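Epoxyqueuosine reductase (Streptococcus thermophilus, PDB 5D6S) is a QueG-family iron-sulfur protein that binds cobalamin and two iron/sulfur clusters. Local coordinates at residues Gln35-Glu40 with Lys137-Gly142; Ile43-Phe48 with Lys184-Tyr189; Ile94-Val99 with Thr164-Arg169; His103-Gln108 with Asp287-Glu292; Tyr130-Lys135 with Gly154-Gly159. One frame throughout, in Å; residues are numbered along the deposited sequence.

Interaction 1. Residues Gln35-Glu40 with Lys137-Gly142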
# COMPACT_ATOMS: atom_id res chain seq x y z
N GLN A 35 -28.44 3.19 3.49
CA GLN A 35 -27.69 4.35 4.01
C GLN A 35 -27.80 4.46 5.53
O GLN A 35 -26.83 4.76 6.21
CB GLN A 35 -28.18 5.65 3.35
CG GLN A 35 -27.85 5.77 1.87
CD GLN A 35 -28.40 7.04 1.23
OE1 GLN A 35 -29.06 7.84 1.88
NE2 GLN A 35 -28.12 7.23 -0.06
N LYS A 36 -29.00 4.20 6.04
CA LYS A 36 -29.27 4.23 7.48
C LYS A 36 -28.40 3.20 8.24
O LYS A 36 -27.76 3.55 9.24
CB LYS A 36 -30.80 4.05 7.73
CG LYS A 36 -31.23 3.35 9.02
CD LYS A 36 -30.94 4.18 10.27
CE LYS A 36 -30.97 3.34 11.54
NZ LYS A 36 -29.94 3.79 12.53
N MET A 37 -28.36 1.96 7.75
CA MET A 37 -27.56 0.90 8.41
C MET A 37 -26.06 0.96 8.04
O MET A 37 -25.22 0.42 8.77
CB MET A 37 -28.14 -0.51 8.20
CG MET A 37 -28.33 -0.98 6.77
SD MET A 37 -29.34 -2.47 6.71
CE MET A 37 -29.79 -2.54 4.98
N ALA A 38 -25.73 1.62 6.93
CA ALA A 38 -24.35 1.84 6.57
C ALA A 38 -23.69 2.61 7.70
O ALA A 38 -22.79 2.09 8.36
CB ALA A 38 -24.24 2.59 5.24
N LYS A 39 -24.14 3.84 7.93
CA LYS A 39 -23.50 4.68 8.95
C LYS A 39 -23.62 4.02 10.34
O LYS A 39 -22.76 4.20 11.19
CB LYS A 39 -24.04 6.13 8.94
CG LYS A 39 -25.40 6.35 9.58
CD LYS A 39 -25.30 6.82 11.03
CE LYS A 39 -26.56 6.47 11.82
NZ LYS A 39 -26.43 6.81 13.26
N GLU A 40 -24.67 3.22 10.52
CA GLU A 40 -24.83 2.43 11.73
C GLU A 40 -23.61 1.53 11.99
O GLU A 40 -23.14 1.45 13.12
CB GLU A 40 -26.13 1.60 11.64
CG GLU A 40 -26.24 0.36 12.53
CD GLU A 40 -26.63 0.69 13.96
OE1 GLU A 40 -26.03 1.63 14.53
OE2 GLU A 40 -27.50 -0.02 14.51
N LYS A 137 -20.30 -7.94 5.15
CA LYS A 137 -21.04 -9.12 5.57
C LYS A 137 -22.26 -8.67 6.33
O LYS A 137 -23.37 -9.14 6.07
CB LYS A 137 -20.18 -9.96 6.51
CG LYS A 137 -19.98 -11.40 6.09
CD LYS A 137 -18.63 -11.89 6.61
CE LYS A 137 -18.52 -13.40 6.52
NZ LYS A 137 -17.15 -13.92 6.76
N ARG A 138 -22.05 -7.74 7.26
CA ARG A 138 -23.11 -7.11 8.07
C ARG A 138 -24.18 -6.39 7.22
O ARG A 138 -25.38 -6.57 7.43
CB ARG A 138 -22.49 -6.13 9.08
CG ARG A 138 -22.31 -6.73 10.47
CD ARG A 138 -20.90 -6.60 11.01
NE ARG A 138 -20.47 -5.21 11.21
CZ ARG A 138 -20.87 -4.42 12.21
NH1 ARG A 138 -21.73 -4.85 13.13
NH2 ARG A 138 -20.39 -3.19 12.31
N LEU A 139 -23.72 -5.59 6.27
CA LEU A 139 -24.60 -4.93 5.30
C LEU A 139 -25.45 -5.94 4.51
O LEU A 139 -26.63 -5.74 4.32
CB LEU A 139 -23.76 -4.10 4.33
CG LEU A 139 -24.49 -2.98 3.63
CD1 LEU A 139 -24.63 -1.80 4.58
CD2 LEU A 139 -23.77 -2.56 2.35
N ALA A 140 -24.82 -7.00 4.01
CA ALA A 140 -25.55 -8.05 3.32
C ALA A 140 -26.56 -8.75 4.25
O ALA A 140 -27.67 -9.03 3.82
CB ALA A 140 -24.60 -9.07 2.70
N LYS A 141 -26.18 -9.04 5.50
CA LYS A 141 -27.10 -9.73 6.45
C LYS A 141 -28.28 -8.82 6.80
O LYS A 141 -29.39 -9.29 6.98
CB LYS A 141 -26.39 -10.18 7.74
N GLY A 142 -28.02 -7.52 6.88
CA GLY A 142 -29.06 -6.52 7.14
C GLY A 142 -29.95 -6.21 5.95
O GLY A 142 -31.02 -5.61 6.13
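Met37 of helix 30-40 reaches across to Leu139 and Gly142 of helix 128-144, and its side chain carries much of the contact. At CB the chain turns so that CG stands between the backbone N and the carbonyl carbon (chi1 57°). Beyond CG it runs extended, which carries it toward Gly142, at the C-terminal end of 137-142. Met37 CG passes the CD1 branch of Leu139 at 4.4 Å, a loose apolar touch. Further out, Met37 SD lies 3.6 Å from the carbonyl O of Gly142, and the terminal CE lies 3.5 Å from that same oxygen. The thioether end thus lies beside helix backbone rather than another side chain. Leu139 answers with CD1 alone, which meets the backbone at Ala38 CA (4.2 Å) and the small Ala38 side chain at CB (4.5 Å). The Met37, Ala38 and Leu139 side chains meet as apolar groups; the polar atom at the interface is the Gly142 carbonyl O. The two short helical segments run closer to antiparallel than to perpendicular, at 146°, with their axes 10.2 Å apart. Both helices lie against the same sheet: Ala38 and Gln35 rest on Ile46 of edge strand 45-50, while Leu139 and Arg138 touch Ile41 in the connection between helix 30-40 and that strand.

Interaction 2. Residues Ile43-Phe48 with Lys184-Tyr189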
# COMPACT_ATOMS: atom_id res chain seq x y z
N ILE A 43 -19.53 2.60 8.29
CA ILE A 43 -19.13 2.94 6.93
C ILE A 43 -19.19 4.44 6.76
O ILE A 43 -20.25 5.04 6.95
CB ILE A 43 -20.02 2.26 5.89
CG1 ILE A 43 -19.88 0.75 5.99
CG2 ILE A 43 -19.66 2.72 4.47
CD1 ILE A 43 -20.87 -0.01 5.15
N SER A 44 -18.08 5.05 6.38
CA SER A 44 -17.95 6.50 6.33
C SER A 44 -18.62 7.15 5.12
O SER A 44 -18.82 8.37 5.08
CB SER A 44 -16.47 6.91 6.37
OG SER A 44 -15.89 6.54 7.61
N LYS A 45 -18.92 6.35 4.11
CA LYS A 45 -19.56 6.86 2.89
C LYS A 45 -20.07 5.69 2.10
O LYS A 45 -19.51 4.60 2.19
CB LYS A 45 -18.60 7.66 2.02
CG LYS A 45 -18.95 9.11 1.84
CD LYS A 45 -17.83 9.85 1.12
CE LYS A 45 -18.26 11.21 0.62
NZ LYS A 45 -18.90 11.09 -0.71
N ILE A 46 -21.11 5.92 1.32
CA ILE A 46 -21.72 4.86 0.52
C ILE A 46 -22.28 5.46 -0.74
O ILE A 46 -22.64 6.63 -0.80
CB ILE A 46 -22.77 4.09 1.32
CG1 ILE A 46 -23.27 2.88 0.53
CG2 ILE A 46 -23.92 5.01 1.74
CD1 ILE A 46 -23.85 1.82 1.43
N GLY A 47 -22.31 4.64 -1.77
CA GLY A 47 -22.63 5.10 -3.11
C GLY A 47 -23.31 3.97 -3.85
O GLY A 47 -23.26 2.83 -3.39
N PHE A 48 -23.97 4.29 -4.96
CA PHE A 48 -24.70 3.31 -5.74
C PHE A 48 -24.44 3.57 -7.20
O PHE A 48 -24.27 4.70 -7.63
CB PHE A 48 -26.20 3.40 -5.46
CG PHE A 48 -26.55 3.19 -4.02
CD1 PHE A 48 -26.49 4.25 -3.12
CD2 PHE A 48 -26.91 1.93 -3.54
CE1 PHE A 48 -26.79 4.07 -1.78
CE2 PHE A 48 -27.22 1.74 -2.20
CZ PHE A 48 -27.16 2.82 -1.31
N LYS A 184 -14.33 14.94 -0.57
CA LYS A 184 -14.28 16.23 0.16
C LYS A 184 -14.22 16.02 1.66
O LYS A 184 -13.44 16.65 2.37
CB LYS A 184 -15.54 17.07 -0.14
CG LYS A 184 -15.29 18.25 -1.06
CD LYS A 184 -16.47 19.21 -1.08
CE LYS A 184 -16.11 20.52 -1.78
NZ LYS A 184 -17.18 21.55 -1.61
N GLU A 185 -15.04 15.09 2.11
CA GLU A 185 -15.29 14.85 3.53
C GLU A 185 -14.07 14.26 4.25
O GLU A 185 -13.70 14.72 5.33
CB GLU A 185 -16.50 13.90 3.68
CG GLU A 185 -17.84 14.41 3.16
CD GLU A 185 -18.01 14.32 1.64
OE1 GLU A 185 -17.01 14.39 0.88
OE2 GLU A 185 -19.16 14.21 1.19
N TYR A 186 -13.45 13.23 3.64
CA TYR A 186 -12.40 12.43 4.28
C TYR A 186 -11.09 12.34 3.52
O TYR A 186 -10.19 11.61 3.92
CB TYR A 186 -12.90 11.02 4.50
CG TYR A 186 -14.21 10.95 5.22
CD1 TYR A 186 -14.27 11.09 6.60
CD2 TYR A 186 -15.40 10.75 4.52
CE1 TYR A 186 -15.48 11.03 7.27
CE2 TYR A 186 -16.61 10.70 5.18
CZ TYR A 186 -16.64 10.84 6.55
OH TYR A 186 -17.83 10.75 7.21
N GLY A 187 -10.97 13.09 2.44
CA GLY A 187 -9.75 13.10 1.63
C GLY A 187 -9.63 11.83 0.82
O GLY A 187 -10.64 11.20 0.51
N SER A 188 -8.39 11.46 0.47
CA SER A 188 -8.09 10.15 -0.13
C SER A 188 -7.88 9.08 0.93
O SER A 188 -7.88 7.89 0.61
CB SER A 188 -6.89 10.19 -1.06
OG SER A 188 -5.88 11.05 -0.55
N TYR A 189 -7.78 9.49 2.19
CA TYR A 189 -7.56 8.53 3.30
C TYR A 189 -8.79 7.70 3.61
O TYR A 189 -9.29 7.69 4.74
CB TYR A 189 -6.94 9.21 4.54
CG TYR A 189 -5.62 9.92 4.21
CD1 TYR A 189 -4.53 9.21 3.67
CD2 TYR A 189 -5.47 11.29 4.39
CE1 TYR A 189 -3.34 9.85 3.35
CE2 TYR A 189 -4.28 11.92 4.08
CZ TYR A 189 -3.21 11.20 3.56
OH TYR A 189 -2.03 11.86 3.27
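The phenol ring of Tyr186 carries Ser44 CB over one face, a CH-pi contact with the carbon 4.2 Å from the ring centroid and 20° off the normal, displaced toward the rim. At the ring's edge, near its plane, comes Lys45 CD, 4.3 Å from Tyr186 CD2. The Glu185 carboxylate is the second flat group. The Lys45 and Glu185 side chains cross at about a right angle, which brings Lys45 CE within 3.2 Å of Glu185 OE2. The bend at the end of the lysine (chi4 -86°) turns NZ aside, leaving a long salt bridge of 3.7 Å between Lys45 NZ and Glu185 OE2; the ammonium is held more firmly by a hydrogen bond to the carbonyl O of Ile172. Ser44, just before strand 45-50, and Lys45, its first residue, face the loop that leads into strand 190-197; both strands belong to the four-stranded antiparallel sheet, 45-50 as an outermost one. Tyr186 also touches Ala100 of strand 93-100, and Ser44 OG makes a weak hydrogen bond to Ala100 N. Two residues beyond Tyr186 the loop enters the cofactor pocket, where Ser188 touches cobalamin and its OG is hydrogen-bonded to Asn273 ND2 and Gln267 NE2.

Interaction 3. Residues Ile94-Val99 with Thr164-Arg169; sequences IISIAV and TAVAKR
Ser96 and Val166 are each turned by their first torsion so that a chosen branch enters the contact. In Ser96 the hydroxyl swings opposite the backbone N (chi1 172°) and reaches out over the helix at Ala167. Val166 places CG1 likewise (chi1 165°), and this methyl settles between two residues of the strand. It touches Ile94 CG2 at 3.8 Å and Ser96 CB at 3.9 Å. The Ile94 and Val166 side chains cross at about a right angle, so they meet branch to branch rather than along their lengths. Ser96 OG lies 3.3 Å from both CA and CB of Ala167. Ser96 and Ala167 are also where the two backbones come nearest, CA to CA 5.4 Å. Helix 163-169 passes over strand 93-100 almost perpendicularly, at 103°, with short-segment axes 7.9 Å apart. Its other side serves the cofactor, since Thr164 and Lys168 touch cobalamin. Arg169, at the helix end, is tied by hydrogen bonds to Thr49 OG1 and to the carbonyls of Asp52 and Asp53. Within the interface itself the contacting groups are aliphatic carbons and one hydroxyl set against carbon, so helix and strand are joined here by shape and dispersion, without a directional bond between them.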
# COMPACT_ATOMS: atom_id res chain seq x y z
N ILE A 94 -24.33 -1.95 -8.15
CA ILE A 94 -23.10 -2.12 -7.34
C ILE A 94 -23.08 -1.06 -6.26
O ILE A 94 -23.23 0.12 -6.55
CB ILE A 94 -21.80 -1.97 -8.18
CG1 ILE A 94 -21.70 -3.05 -9.25
CG2 ILE A 94 -20.59 -2.05 -7.27
CD1 ILE A 94 -20.62 -2.81 -10.29
N ILE A 95 -22.82 -1.48 -5.03
CA ILE A 95 -22.76 -0.58 -3.90
C ILE A 95 -21.31 -0.41 -3.48
O ILE A 95 -20.68 -1.37 -3.02
CB ILE A 95 -23.53 -1.13 -2.69
CG1 ILE A 95 -24.93 -1.58 -3.13
CG2 ILE A 95 -23.58 -0.09 -1.58
CD1 ILE A 95 -25.72 -2.32 -2.06
N SER A 96 -20.79 0.80 -3.64
CA SER A 96 -19.42 1.10 -3.26
C SER A 96 -19.40 1.60 -1.84
O SER A 96 -20.11 2.55 -1.53
CB SER A 96 -18.83 2.18 -4.17
OG SER A 96 -17.57 2.60 -3.67
N ILE A 97 -18.56 1.00 -0.99
CA ILE A 97 -18.33 1.54 0.36
C ILE A 97 -16.96 2.20 0.52
O ILE A 97 -16.05 1.95 -0.25
CB ILE A 97 -18.54 0.49 1.47
CG1 ILE A 97 -17.52 -0.62 1.37
CG2 ILE A 97 -19.94 -0.08 1.37
CD1 ILE A 97 -17.46 -1.42 2.66
N ALA A 98 -16.87 3.08 1.51
CA ALA A 98 -15.64 3.76 1.86
C ALA A 98 -15.55 3.86 3.37
O ALA A 98 -16.52 4.25 4.02
CB ALA A 98 -15.59 5.14 1.24
N VAL A 99 -14.41 3.47 3.94
CA VAL A 99 -14.18 3.59 5.37
C VAL A 99 -12.96 4.47 5.50
O VAL A 99 -11.92 4.18 4.91
CB VAL A 99 -13.94 2.24 6.05
CG1 VAL A 99 -13.63 2.42 7.53
CG2 VAL A 99 -15.15 1.34 5.89
N THR A 164 -11.46 1.52 -7.69
CA THR A 164 -11.28 2.93 -7.67
C THR A 164 -12.33 3.58 -8.59
O THR A 164 -12.88 4.63 -8.27
CB THR A 164 -9.82 3.22 -8.06
OG1 THR A 164 -9.31 4.30 -7.28
CG2 THR A 164 -9.64 3.48 -9.54
N ALA A 165 -12.59 2.93 -9.72
CA ALA A 165 -13.50 3.41 -10.76
C ALA A 165 -14.95 3.13 -10.40
O ALA A 165 -15.87 3.84 -10.82
CB ALA A 165 -13.16 2.77 -12.11
N VAL A 166 -15.14 2.08 -9.63
CA VAL A 166 -16.45 1.79 -9.08
C VAL A 166 -16.89 2.91 -8.14
O VAL A 166 -17.99 3.42 -8.26
CB VAL A 166 -16.44 0.45 -8.33
CG1 VAL A 166 -17.67 0.31 -7.45
CG2 VAL A 166 -16.36 -0.70 -9.32
N ALA A 167 -16.02 3.27 -7.20
CA ALA A 167 -16.32 4.32 -6.23
C ALA A 167 -16.55 5.69 -6.88
O ALA A 167 -17.25 6.53 -6.31
CB ALA A 167 -15.21 4.41 -5.21
N LYS A 168 -15.96 5.92 -8.05
CA LYS A 168 -16.23 7.14 -8.79
C LYS A 168 -17.65 7.16 -9.38
O LYS A 168 -18.43 8.07 -9.08
CB LYS A 168 -15.22 7.38 -9.91
CG LYS A 168 -15.53 8.64 -10.69
CD LYS A 168 -14.51 8.97 -11.75
CE LYS A 168 -15.21 9.59 -12.95
NZ LYS A 168 -14.30 9.75 -14.09
N ARG A 169 -17.99 6.17 -10.22
CA ARG A 169 -19.37 6.04 -10.72
C ARG A 169 -20.42 6.07 -9.61
O ARG A 169 -21.57 6.39 -9.88
CB ARG A 169 -19.61 4.77 -11.55
CG ARG A 169 -19.18 4.85 -13.01
CD ARG A 169 -20.09 4.06 -13.96
NE ARG A 169 -20.63 2.80 -13.42
CZ ARG A 169 -20.55 1.60 -14.01
NH1 ARG A 169 -21.10 0.54 -13.42
NH2 ARG A 169 -19.95 1.43 -15.19

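Interaction 4. Residues His103-Gln108 with Asp287-Glu292; sequences HKLPQQ and DLAMPE. Unlike the reference sequence in segment 287-292: Asp287 (reference Glu).
Leu105 and Met290 lie side by side and run in nearly opposite senses, each side chain pointing back past the other. Leu105 comes from the loop after strand 93-100, and its two methyls divide the work. CD1 meets the CB of Ala289 at 4.0 Å, methyl to methyl, with the alanine CB aimed almost straight at it. CD2 turns instead to the flank of Met290 and stands 4.3 Å from SD. The methionine is extended beyond CG, which carries SD out to the loop. Gln108 approaches the same sulfur from a different direction. Its CB points off from the partner segment, but a bend at chi2 (-64°) turns the amide back until NE2 is 4.3 Å from Met290 SD. That sulfur therefore has a leucine methyl and an amide nitrogen as neighbours, both at loose van der Waals range. Trp124 adds to the apolar cluster, touching both Leu105 and Ala289. Polar anchoring is supplied close by through Arg116, which forms a salt bridge with Asp287 (Glu in the reference sequence) and a hydrogen bond with the carbonyl O of Met290. The contact joins the long connection between strand 93-100 and helix 128-144 to the short, weakly bonded helix 286-289 and the residues that follow it, just ahead of helix 293-296, for which Glu292 is the N-cap residue.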
# COMPACT_ATOMS: atom_id res chain seq x y z
N HIS A 103 -4.53 9.49 9.09
CA HIS A 103 -3.23 9.60 8.45
C HIS A 103 -2.15 10.24 9.34
O HIS A 103 -0.97 10.16 9.05
CB HIS A 103 -3.39 10.34 7.13
CG HIS A 103 -3.36 11.83 7.25
ND1 HIS A 103 -4.41 12.57 7.76
CD2 HIS A 103 -2.41 12.73 6.88
CE1 HIS A 103 -4.10 13.85 7.71
NE2 HIS A 103 -2.90 13.97 7.18
N LYS A 104 -2.58 10.89 10.43
CA LYS A 104 -1.69 11.41 11.47
C LYS A 104 -1.82 10.48 12.64
O LYS A 104 -2.87 9.86 12.83
CB LYS A 104 -2.11 12.82 11.91
CG LYS A 104 -1.57 13.98 11.09
CD LYS A 104 -2.42 15.24 11.35
CE LYS A 104 -1.60 16.47 11.70
NZ LYS A 104 -0.84 16.98 10.53
N LEU A 105 -0.78 10.40 13.45
CA LEU A 105 -0.79 9.46 14.54
C LEU A 105 -1.40 10.15 15.76
O LEU A 105 -0.98 11.25 16.15
CB LEU A 105 0.64 8.97 14.82
CG LEU A 105 0.81 7.53 15.35
CD1 LEU A 105 0.29 6.49 14.38
CD2 LEU A 105 2.28 7.26 15.66
N PRO A 106 -2.42 9.51 16.37
CA PRO A 106 -2.99 10.06 17.60
C PRO A 106 -1.89 10.37 18.60
O PRO A 106 -1.71 11.52 19.01
CB PRO A 106 -3.88 8.92 18.13
CG PRO A 106 -4.17 8.04 16.96
CD PRO A 106 -3.07 8.25 15.96
N GLN A 107 -1.14 9.33 18.98
CA GLN A 107 -0.14 9.40 20.02
C GLN A 107 1.20 8.96 19.45
O GLN A 107 1.33 7.80 19.05
CB GLN A 107 -0.57 8.46 21.18
CG GLN A 107 0.41 8.33 22.35
CD GLN A 107 0.26 9.41 23.42
OE1 GLN A 107 0.35 9.11 24.61
NE2 GLN A 107 0.05 10.66 23.01
N GLN A 108 2.17 9.87 19.40
CA GLN A 108 3.55 9.53 19.00
C GLN A 108 4.15 8.41 19.89
O GLN A 108 3.79 8.28 21.06
CB GLN A 108 4.46 10.74 19.06
CG GLN A 108 4.17 11.76 17.98
CD GLN A 108 4.44 11.20 16.61
OE1 GLN A 108 3.53 11.11 15.78
NE2 GLN A 108 5.68 10.81 16.36
N ASP A 287 3.88 1.58 17.99
CA ASP A 287 5.11 0.77 17.79
C ASP A 287 5.04 -0.14 16.58
O ASP A 287 6.06 -0.62 16.09
CB ASP A 287 5.41 -0.09 19.03
CG ASP A 287 6.07 0.70 20.15
OD1 ASP A 287 6.27 1.92 19.99
OD2 ASP A 287 6.40 0.09 21.19
N LEU A 288 3.82 -0.44 16.13
CA LEU A 288 3.59 -1.13 14.87
C LEU A 288 3.50 -0.17 13.72
O LEU A 288 3.63 -0.57 12.58
CB LEU A 288 2.28 -1.90 14.90
CG LEU A 288 2.19 -2.94 16.01
CD1 LEU A 288 1.03 -3.88 15.72
CD2 LEU A 288 3.48 -3.72 16.20
N ALA A 289 3.25 1.10 14.01
CA ALA A 289 3.15 2.10 12.97
C ALA A 289 4.46 2.83 12.75
O ALA A 289 4.64 3.49 11.74
CB ALA A 289 2.05 3.10 13.31
N MET A 290 5.35 2.74 13.73
CA MET A 290 6.67 3.38 13.62
C MET A 290 7.65 2.48 14.34
O MET A 290 8.10 2.79 15.43
CB MET A 290 6.63 4.79 14.21
CG MET A 290 5.83 5.75 13.34
SD MET A 290 6.12 7.48 13.67
CE MET A 290 5.21 8.23 12.32
N PRO A 291 7.95 1.32 13.72
CA PRO A 291 8.68 0.28 14.41
C PRO A 291 10.14 0.57 14.56
O PRO A 291 10.76 1.20 13.71
CB PRO A 291 8.45 -0.94 13.53
CG PRO A 291 8.25 -0.40 12.18
CD PRO A 291 7.61 0.94 12.34
N GLU A 292 10.66 0.12 15.68
CA GLU A 292 12.07 0.27 16.00
C GLU A 292 12.79 -0.74 15.10
O GLU A 292 12.44 -1.92 15.08
CB GLU A 292 12.32 -0.02 17.49
CG GLU A 292 11.62 0.96 18.46
CD GLU A 292 11.74 0.52 19.92
OE1 GLU A 292 12.55 1.11 20.69
OE2 GLU A 292 11.05 -0.44 20.29

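Interaction 5. Residues Tyr130-Lys135 with Gly154-Gly159; sequences YVLQDK and GMVDTG
Val156 packs against Leu132 and Gln133 where helix 128-144 lies over the end of strand 152-155, an outermost strand of the antiparallel sheet, in a helix-on-sheet layer beside the cobalamin pocket. The apolar contacts, with Leu132 and the Gln133 CG methylene, divide between the two methyls of the valine. CG2 lies opposite the backbone N and meets Leu132, 3.9 Å from CB and 4.1 Å from CD2. CG1 is flanked by both backbone arms (chi1 41°) and faces Gln133, whose CG is 3.6 Å from Val156 CG1. Separately, the extended glutamine chain brings its polar OE1 alongside the same methyl. On the sheet side Leu132 also rests on Ile97, Val99 and Tyr191. Polar bonds belong to the turn after the strand. The positive phi of Asp157 (phi 70°, psi -50°) makes a classic gamma turn, closed by Thr158 N donating to Val156 O at 2.7 Å. Thr158 OG1 adds a weak bond to that oxygen at 3.4 Å. Asp157 itself is held through its side chain, OD2 to His129 NE2, and its backbone O is hydrogen-bonded to atom N62 of cobalamin.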
# COMPACT_ATOMS: atom_id res chain seq x y z
N TYR A 130 -9.76 -7.34 6.27
CA TYR A 130 -10.64 -7.99 7.22
C TYR A 130 -11.75 -7.03 7.69
O TYR A 130 -12.91 -7.42 7.80
CB TYR A 130 -9.90 -8.55 8.44
CG TYR A 130 -10.91 -8.81 9.52
CD1 TYR A 130 -11.82 -9.86 9.40
CD2 TYR A 130 -11.04 -7.94 10.61
CE1 TYR A 130 -12.80 -10.07 10.36
CE2 TYR A 130 -12.01 -8.13 11.58
CZ TYR A 130 -12.90 -9.19 11.45
OH TYR A 130 -13.87 -9.39 12.41
N VAL A 131 -11.38 -5.79 7.99
CA VAL A 131 -12.34 -4.82 8.51
C VAL A 131 -13.52 -4.63 7.54
O VAL A 131 -14.68 -4.70 7.94
CB VAL A 131 -11.68 -3.45 8.83
CG1 VAL A 131 -12.71 -2.46 9.33
CG2 VAL A 131 -10.59 -3.60 9.89
N LEU A 132 -13.20 -4.40 6.27
CA LEU A 132 -14.23 -4.14 5.27
C LEU A 132 -15.06 -5.38 4.92
O LEU A 132 -16.25 -5.26 4.71
CB LEU A 132 -13.63 -3.51 4.00
CG LEU A 132 -13.68 -1.99 4.07
CD1 LEU A 132 -12.84 -1.47 5.23
CD2 LEU A 132 -13.28 -1.33 2.75
N GLN A 133 -14.44 -6.55 4.83
CA GLN A 133 -15.19 -7.77 4.56
C GLN A 133 -16.18 -8.00 5.67
O GLN A 133 -17.29 -8.44 5.40
CB GLN A 133 -14.29 -9.00 4.37
CG GLN A 133 -13.97 -9.26 2.89
CD GLN A 133 -12.64 -9.99 2.68
OE1 GLN A 133 -11.73 -9.51 2.00
NE2 GLN A 133 -12.52 -11.16 3.30
N ASP A 134 -15.80 -7.70 6.91
CA ASP A 134 -16.74 -7.77 8.04
C ASP A 134 -17.92 -6.79 7.85
O ASP A 134 -19.08 -7.18 8.01
CB ASP A 134 -16.01 -7.48 9.36
CG ASP A 134 -16.95 -7.45 10.56
OD1 ASP A 134 -17.39 -8.54 10.98
OD2 ASP A 134 -17.23 -6.33 11.08
N LYS A 135 -17.63 -5.53 7.52
CA LYS A 135 -18.67 -4.52 7.24
C LYS A 135 -19.64 -4.91 6.09
O LYS A 135 -20.85 -4.81 6.24
CB LYS A 135 -18.02 -3.16 6.95
CG LYS A 135 -17.59 -2.43 8.22
CD LYS A 135 -16.85 -1.14 7.90
CE LYS A 135 -16.71 -0.22 9.10
NZ LYS A 135 -16.25 -0.92 10.33
N GLY A 154 -19.20 -9.82 -2.65
CA GLY A 154 -18.38 -8.79 -2.02
C GLY A 154 -16.94 -8.77 -2.52
O GLY A 154 -16.34 -9.80 -2.75
N MET A 155 -16.38 -7.57 -2.66
CA MET A 155 -14.99 -7.39 -3.05
C MET A 155 -14.30 -6.32 -2.21
O MET A 155 -14.89 -5.31 -1.89
CB MET A 155 -14.91 -6.99 -4.53
CG MET A 155 -15.32 -8.10 -5.46
SD MET A 155 -15.21 -7.52 -7.15
CE MET A 155 -15.45 -9.07 -8.03
N VAL A 156 -13.04 -6.55 -1.87
CA VAL A 156 -12.21 -5.48 -1.30
C VAL A 156 -10.73 -5.73 -1.62
O VAL A 156 -10.13 -6.65 -1.10
CB VAL A 156 -12.52 -5.27 0.21
CG1 VAL A 156 -12.69 -6.60 0.90
CG2 VAL A 156 -11.46 -4.43 0.88
N ASP A 157 -10.21 -4.93 -2.55
CA ASP A 157 -8.83 -4.99 -3.04
C ASP A 157 -8.54 -6.23 -3.89
O ASP A 157 -8.01 -6.12 -4.99
CB ASP A 157 -7.84 -4.83 -1.88
CG ASP A 157 -6.38 -4.83 -2.34
OD1 ASP A 157 -5.97 -3.95 -3.12
OD2 ASP A 157 -5.60 -5.65 -1.83
N THR A 158 -8.90 -7.40 -3.38
CA THR A 158 -8.45 -8.67 -3.96
C THR A 158 -9.40 -9.20 -4.99
O THR A 158 -9.17 -10.23 -5.59
CB THR A 158 -8.38 -9.74 -2.86
OG1 THR A 158 -9.65 -9.87 -2.22
CG2 THR A 158 -7.35 -9.39 -1.81
N GLY A 159 -10.51 -8.49 -5.18
CA GLY A 159 -11.47 -8.83 -6.23
C GLY A 159 -11.03 -8.35 -7.62
O GLY A 159 -10.03 -7.64 -7.77

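How the interactions relate
Four of the contacts gather around the four-stranded antiparallel sheet. Interactions 2 and 3 have centres about 9 Å apart and use the neighbouring strands 45-50 and 93-100, joined by probable backbone hydrogen bonds such as Gly47 N to Ser96 O. Interactions 1 and 5 share helix 128-144, their centres about 14 Å apart, and interaction 5 meets interaction 3 where Lys135 packs on Val99. Along the chain, interaction 5 is nested within interaction 3, and that within interaction 2. Interaction 4 lies apart, its centre about 23 Å from that of interaction 2, yet His103 stacks on Tyr189 between them. Interactions 2, 3 and 5 each include residues lining the cobalamin pocket, so the sheet and the elements packed on it also supply residues of that pocket.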